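Local coordinates for insecticyanin A form (Manduca sexta, PDB 1Z24), which binds the blue chromophore biliverdin IX gamma, which together with lipoprotein-bound carotenes gives hornworms their green camouflage colour, at residues A[46-51]-A[86-91]. Residues are numbered along the deposited sequence; the frame is centred on the assembly and turned at random.
Sequences AEYKYD and GKYVMT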
ATOM      1  N   ALA A  46      19.141 -12.645  17.577  1.00 24.68           N
ATOM      2  CA  ALA A  46      19.958 -11.528  17.136  1.00 25.72           C
ATOM      3  C   ALA A  46      20.346 -10.762  18.380  1.00 24.08           C
ATOM      4  O   ALA A  46      19.460 -10.346  19.142  1.00 31.20           O
ATOM      5  CB  ALA A  46      19.179 -10.602  16.192  1.00 17.45           C
ATOM      6  N   GLU A  47      21.647 -10.567  18.623  1.00 25.96           N
ATOM      7  CA  GLU A  47      22.070  -9.834  19.804  1.00 21.27           C
ATOM      8  C   GLU A  47      22.784  -8.570  19.420  1.00 31.68           C
ATOM      9  O   GLU A  47      23.782  -8.623  18.704  1.00 33.38           O
ATOM     10  CB  GLU A  47      23.065 -10.637  20.583  1.00 23.72           C
ATOM     11  CG  GLU A  47      23.469  -9.997  21.940  1.00 43.10           C
ATOM     12  CD  GLU A  47      24.619 -10.768  22.614  1.00 57.09           C
ATOM     13  OE1 GLU A  47      25.635 -10.234  23.033  1.00100.00           O
ATOM     14  OE2 GLU A  47      24.429 -12.077  22.668  1.00 48.01           O
ATOM     15  N   TYR A  48      22.247  -7.440  19.914  1.00 23.62           N
ATOM     16  CA  TYR A  48      22.761  -6.129  19.642  1.00 20.38           C
ATOM     17  C   TYR A  48      23.343  -5.608  20.916  1.00 32.42           C
ATOM     18  O   TYR A  48      22.680  -5.678  21.930  1.00 38.02           O
ATOM     19  CB  TYR A  48      21.600  -5.159  19.228  1.00 26.96           C
ATOM     20  CG  TYR A  48      20.767  -5.673  18.019  1.00 25.23           C
ATOM     21  CD1 TYR A  48      21.396  -6.317  16.950  1.00 24.47           C
ATOM     22  CD2 TYR A  48      19.372  -5.592  17.975  1.00 35.16           C
ATOM     23  CE1 TYR A  48      20.684  -6.802  15.854  1.00 29.47           C
ATOM     24  CE2 TYR A  48      18.635  -6.054  16.880  1.00 28.91           C
ATOM     25  CZ  TYR A  48      19.300  -6.657  15.805  1.00 30.93           C
ATOM     26  OH  TYR A  48      18.642  -7.109  14.677  1.00 28.81           O
ATOM     27  N   LYS A  49      24.576  -5.126  20.828  1.00 28.99           N
ATOM     28  CA  LYS A  49      25.356  -4.551  21.925  1.00 32.01           C
ATOM     29  C   LYS A  49      25.618  -3.073  21.622  1.00 31.19           C
ATOM     30  O   LYS A  49      25.935  -2.709  20.493  1.00 49.64           O
ATOM     31  CB  LYS A  49      26.648  -5.251  21.902  1.00 35.00           C
ATOM     32  CG  LYS A  49      27.053  -5.935  23.149  1.00 52.55           C
ATOM     33  CD  LYS A  49      28.557  -5.735  23.370  1.00100.00           C
ATOM     34  CE  LYS A  49      29.140  -6.486  24.601  1.00100.00           C
ATOM     35  NZ  LYS A  49      29.692  -7.870  24.406  1.00100.00           N
ATOM     36  N   TYR A  50      25.471  -2.185  22.603  1.00 49.38           N
ATOM     37  CA  TYR A  50      25.693  -0.754  22.388  1.00 37.15           C
ATOM     38  C   TYR A  50      26.711  -0.170  23.387  1.00 44.84           C
ATOM     39  O   TYR A  50      26.720  -0.510  24.569  1.00 76.57           O
ATOM     40  CB  TYR A  50      24.334   0.020  22.520  1.00 36.21           C
ATOM     41  CG  TYR A  50      24.351   1.503  22.130  1.00 42.08           C
ATOM     42  CD1 TYR A  50      25.215   1.970  21.133  1.00100.00           C
ATOM     43  CD2 TYR A  50      23.562   2.447  22.790  1.00100.00           C
ATOM     44  CE1 TYR A  50      25.285   3.314  20.763  1.00 56.82           C
ATOM     45  CE2 TYR A  50      23.610   3.799  22.433  1.00 60.52           C
ATOM     46  CZ  TYR A  50      24.467   4.232  21.415  1.00 77.99           C
ATOM     47  OH  TYR A  50      24.563   5.538  20.997  1.00 82.10           O
ATOM     48  N   ASP A  51      27.563   0.714  22.896  1.00 87.93           N
ATOM     49  CA  ASP A  51      28.563   1.354  23.716  1.00 68.06           C
ATOM     50  C   ASP A  51      28.101   2.743  24.110  1.00 61.15           C
ATOM     51  O   ASP A  51      28.313   3.157  25.231  1.00 79.69           O
ATOM     52  CB  ASP A  51      29.812   1.651  22.867  1.00 41.14           C
ATOM     53  CG  ASP A  51      30.766   0.585  23.200  1.00100.00           C
ATOM     54  OD1 ASP A  51      30.443  -0.304  23.985  1.00100.00           O
ATOM     55  OD2 ASP A  51      31.927   0.703  22.570  1.00100.00           O
ATOM     56  N   GLY A  86      12.738   4.392  14.021  1.00 25.03           N
ATOM     57  CA  GLY A  86      13.460   3.121  14.199  1.00 20.40           C
ATOM     58  C   GLY A  86      13.801   2.408  12.917  1.00 22.04           C
ATOM     59  O   GLY A  86      13.011   1.634  12.311  1.00 27.68           O
ATOM     60  N   LYS A  87      14.999   2.716  12.510  1.00 30.71           N
ATOM     61  CA  LYS A  87      15.552   2.181  11.302  1.00 22.08           C
ATOM     62  C   LYS A  87      17.047   2.081  11.512  1.00 28.01           C
ATOM     63  O   LYS A  87      17.711   3.061  11.886  1.00 32.16           O
ATOM     64  CB  LYS A  87      15.098   3.133  10.172  1.00 20.23           C
ATOM     65  CG  LYS A  87      15.182   2.458   8.811  1.00 25.40           C
ATOM     66  CD  LYS A  87      14.973   3.427   7.649  1.00 25.67           C
ATOM     67  CE  LYS A  87      13.592   4.047   7.586  1.00 24.76           C
ATOM     68  NZ  LYS A  87      13.457   4.899   6.373  1.00 27.62           N
ATOM     69  N   TYR A  88      17.593   0.885  11.303  1.00 20.34           N
ATOM     70  CA  TYR A  88      19.010   0.681  11.505  1.00 24.93           C
ATOM     71  C   TYR A  88      19.671  -0.138  10.410  1.00 30.33           C
ATOM     72  O   TYR A  88      19.044  -0.854   9.627  1.00 25.52           O
ATOM     73  CB  TYR A  88      19.263   0.169  12.964  1.00 21.78           C
ATOM     74  CG  TYR A  88      18.680  -1.186  13.246  1.00 24.57           C
ATOM     75  CD1 TYR A  88      19.423  -2.361  13.043  1.00 20.65           C
ATOM     76  CD2 TYR A  88      17.345  -1.294  13.654  1.00 32.82           C
ATOM     77  CE1 TYR A  88      18.904  -3.634  13.321  1.00 25.11           C
ATOM     78  CE2 TYR A  88      16.795  -2.549  13.915  1.00 25.61           C
ATOM     79  CZ  TYR A  88      17.573  -3.701  13.754  1.00 36.55           C
ATOM     80  OH  TYR A  88      16.978  -4.915  13.999  1.00 28.97           O
ATOM     81  N   VAL A  89      20.977  -0.022  10.362  1.00 21.49           N
ATOM     82  CA  VAL A  89      21.752  -0.736   9.368  1.00 24.98           C
ATOM     83  C   VAL A  89      22.738  -1.668  10.035  1.00 26.21           C
ATOM     84  O   VAL A  89      23.372  -1.264  11.004  1.00 32.41           O
ATOM     85  CB  VAL A  89      22.601   0.262   8.596  1.00 25.37           C
ATOM     86  CG1 VAL A  89      23.403  -0.452   7.467  1.00 16.05           C
ATOM     87  CG2 VAL A  89      21.706   1.443   8.168  1.00 32.89           C
ATOM     88  N   MET A  90      22.820  -2.899   9.488  1.00 24.16           N
ATOM     89  CA  MET A  90      23.703  -3.947   9.936  1.00 27.57           C
ATOM     90  C   MET A  90      24.631  -4.209   8.783  1.00 32.69           C
ATOM     91  O   MET A  90      24.185  -4.476   7.679  1.00 25.97           O
ATOM     92  CB  MET A  90      22.918  -5.190  10.262  1.00 22.41           C
ATOM     93  CG  MET A  90      21.983  -4.901  11.434  1.00 22.80           C
ATOM     94  SD  MET A  90      21.232  -6.464  11.985  1.00 28.82           S
ATOM     95  CE  MET A  90      20.153  -6.946  10.568  1.00 22.31           C
ATOM     96  N   THR A  91      25.916  -4.083   9.040  1.00 28.21           N
ATOM     97  CA  THR A  91      26.849  -4.288   8.000  1.00 23.60           C
ATOM     98  C   THR A  91      27.682  -5.456   8.339  1.00 33.74           C
ATOM     99  O   THR A  91      28.293  -5.560   9.424  1.00 29.93           O
ATOM    100  CB  THR A  91      27.747  -3.092   7.956  1.00 23.84           C
ATOM    101  OG1 THR A  91      26.961  -1.928   7.679  1.00 32.50           O
ATOM    102  CG2 THR A  91      28.816  -3.317   6.885  1.00 21.78           C
TER
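Inside the lipocalin barrel of insecticyanin, Tyr48 of strand 44-50 meets Tyr88 and Met90 of strand 88-94, two strands that are not neighbours in the sheet. The two backbones stay well apart, with the CA atoms of Tyr48 and Met90 separated by 10.0 Å, and all three inward-pointing side chains are buried. Tyr48 OH and Tyr88 OH share a hydrogen bond of 2.8 Å. Tyr88 OH is also hydrogen-bonded to Asn116 OD1, a second partner that probably helps to fix where this hydroxyl sits. The rings themselves form an offset edge-to-face pair: Tyr88 turns its edge toward the face of Tyr48, with centroids 5.4 Å apart and planes at 70°. Carbon contact accompanies the polar one, Tyr48 CZ lying 3.9 Å from Tyr88 CE1. With CG between the backbone N and the carbonyl carbon (chi1 65°), the Tyr88 ring reaches Tyr48 and also touches Pro103 and Val105 of strand 97-108. The Met90 side chain crosses that of Tyr48 at about a right angle and adds a Met-aromatic contact, its SD approaching the ring obliquely near the hydroxyl end, 3.8 Å from Tyr48 OH and 3.9 Å from Tyr48 CE1. The same methionine touches the bound biliverdin, as does Ala46, and thereby links the tyrosine pair to the chromophore pocket. The contact thus spans the inside of a lipocalin barrel, whose eight antiparallel strands enclose the hydrophobic pocket that holds the pigment.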